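Local coordinates for protein aerobactin synthase IucA (Klebsiella pneumoniae subsp. pneumoniae, PDB 5JM8) that probably uses ATP and magnesium to form an amide bond in the synthesis of the siderophore aerobactin, as an NIS synthetase, at residues A[366-371]-A[377-382]. Numbering follows the deposited sequence.
Sequences SLTQAA and SLLVAA
Leu367 and Leu379 bring their CA atoms within 4.4 Å of each other where the short helix 364-368 ends and helix 378-390 begins, a helix-loop-helix connection in which the carbonyl end of one helix faces the N-terminal turn of the next. The first turn of a helix has NH groups with no carbonyl of their own helix to bind, and Leu379 N gives its hydrogen to Leu367 O at 3.0 Å. This bond is bent, 143° at the hydrogen, and its donor lies 35° from the carbonyl plane. One residue earlier, Leu378 N donates to a water 3.1 Å away, which sits between this NH and the carbonyl of Gln369. Ser377 is the N-cap, a position where a short side chain ending in a hydroxyl can fold back on the first turn; with chi1 at 65°, its OG accepts a weak bond from Val380 N. Its small CB fits against Gln369 O at 3.3 Å. Gln369 leaves helical geometry, and its amide binds backbone of Ala144, Leu146 and Val147, tying the turn to a neighbouring loop. Branched leucines suit the buried flank: the side chains of Leu367 and Leu378 cross at about a right angle, CD2 of the former 4.0 Å from CB of the latter. The Leu379 side chain packs on Val494 and Ala497 of helix 475-500, which Thr368, whose side chain lies about 7 Å from the bound ATP, also touches. Beside the interhelical hydrogen bond, Leu367 CB meets Leu379 CB at 3.8 Å.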
loop_
_atom_site.group_PDB
_atom_site.type_symbol
_atom_site.label_atom_id
_atom_site.label_comp_id
_atom_site.label_asym_id
_atom_site.label_seq_id
_atom_site.Cartn_x
_atom_site.Cartn_y
_atom_site.Cartn_z
ATOM N N SER A 366 -21.825 14.796 -3.110
ATOM C CA SER A 366 -20.599 15.288 -3.724
ATOM C C SER A 366 -20.544 14.918 -5.205
ATOM O O SER A 366 -19.915 15.610 -6.005
ATOM C CB SER A 366 -19.376 14.727 -2.994
ATOM O OG SER A 366 -19.389 15.103 -1.629
ATOM N N LEU A 367 -21.217 13.829 -5.563
ATOM C CA LEU A 367 -21.184 13.328 -6.931
ATOM C C LEU A 367 -22.116 14.135 -7.821
ATOM O O LEU A 367 -21.753 14.536 -8.926
ATOM C CB LEU A 367 -21.573 11.847 -6.971
ATOM C CG LEU A 367 -20.684 10.892 -6.176
ATOM C CD1 LEU A 367 -21.313 9.514 -6.121
ATOM C CD2 LEU A 367 -19.293 10.820 -6.785
ATOM N N THR A 368 -23.324 14.369 -7.325
ATOM C CA THR A 368 -24.336 15.101 -8.073
ATOM C C THR A 368 -23.994 16.578 -8.224
ATOM O O THR A 368 -24.389 17.209 -9.206
ATOM C CB THR A 368 -25.694 15.006 -7.389
ATOM O OG1 THR A 368 -25.603 15.623 -6.101
ATOM C CG2 THR A 368 -26.120 13.556 -7.234
ATOM N N GLN A 369 -23.277 17.118 -7.238
ATOM C CA GLN A 369 -22.915 18.538 -7.198
ATOM C C GLN A 369 -22.426 19.056 -8.542
ATOM O O GLN A 369 -21.544 18.466 -9.170
ATOM C CB GLN A 369 -21.834 18.785 -6.134
ATOM C CG GLN A 369 -21.108 20.142 -6.252
ATOM C CD GLN A 369 -19.949 20.289 -5.277
ATOM O OE1 GLN A 369 -19.833 21.293 -4.577
ATOM N NE2 GLN A 369 -19.079 19.291 -5.238
ATOM N N ALA A 370 -23.005 20.171 -8.974
ATOM C CA ALA A 370 -22.575 20.822 -10.199
ATOM C C ALA A 370 -21.139 21.298 -10.037
ATOM O O ALA A 370 -20.767 21.840 -8.997
ATOM C CB ALA A 370 -23.494 21.980 -10.540
ATOM N N ALA A 371 -20.330 21.079 -11.067
ATOM C CA ALA A 371 -18.929 21.468 -11.025
ATOM C C ALA A 371 -18.788 22.985 -10.910
ATOM O O ALA A 371 -19.403 23.721 -11.684
ATOM C CB ALA A 371 -18.215 20.968 -12.259
ATOM N N SER A 377 -19.545 16.930 -13.479
ATOM C CA SER A 377 -19.757 16.599 -12.080
ATOM C C SER A 377 -19.044 15.278 -11.806
ATOM O O SER A 377 -18.769 14.514 -12.733
ATOM C CB SER A 377 -21.247 16.500 -11.753
ATOM O OG SER A 377 -21.851 15.422 -12.442
ATOM N N LEU A 378 -18.738 15.009 -10.540
ATOM C CA LEU A 378 -17.977 13.817 -10.182
ATOM C C LEU A 378 -18.764 12.538 -10.456
ATOM O O LEU A 378 -18.183 11.460 -10.586
ATOM C CB LEU A 378 -17.563 13.879 -8.715
ATOM C CG LEU A 378 -16.550 14.977 -8.385
ATOM C CD1 LEU A 378 -16.391 15.129 -6.880
ATOM C CD2 LEU A 378 -15.201 14.691 -9.042
ATOM N N LEU A 379 -20.084 12.663 -10.543
ATOM C CA LEU A 379 -20.933 11.546 -10.940
ATOM C C LEU A 379 -20.709 11.235 -12.411
ATOM O O LEU A 379 -20.553 10.078 -12.797
ATOM C CB LEU A 379 -22.408 11.861 -10.684
ATOM C CG LEU A 379 -23.432 10.862 -11.230
ATOM C CD1 LEU A 379 -23.180 9.456 -10.704
ATOM C CD2 LEU A 379 -24.842 11.315 -10.884
ATOM N N VAL A 380 -20.686 12.282 -13.229
ATOM C CA VAL A 380 -20.508 12.140 -14.669
ATOM C C VAL A 380 -19.104 11.639 -14.988
ATOM O O VAL A 380 -18.898 10.934 -15.975
ATOM C CB VAL A 380 -20.773 13.479 -15.393
ATOM C CG1 VAL A 380 -20.349 13.413 -16.859
ATOM C CG2 VAL A 380 -22.239 13.845 -15.283
ATOM N N ALA A 381 -18.143 12.011 -14.148
ATOM C CA ALA A 381 -16.775 11.523 -14.279
ATOM C C ALA A 381 -16.715 10.019 -14.030
ATOM O O ALA A 381 -15.939 9.309 -14.666
ATOM C CB ALA A 381 -15.857 12.254 -13.315
ATOM N N ALA A 382 -17.538 9.542 -13.102
ATOM C CA ALA A 382 -17.608 8.119 -12.793
ATOM C C ALA A 382 -18.277 7.345 -13.925
ATOM O O ALA A 382 -17.730 6.365 -14.426
ATOM C CB ALA A 382 -18.355 7.899 -11.489
HETATM O O HOH W 1 -19.807 16.657 -8.200
#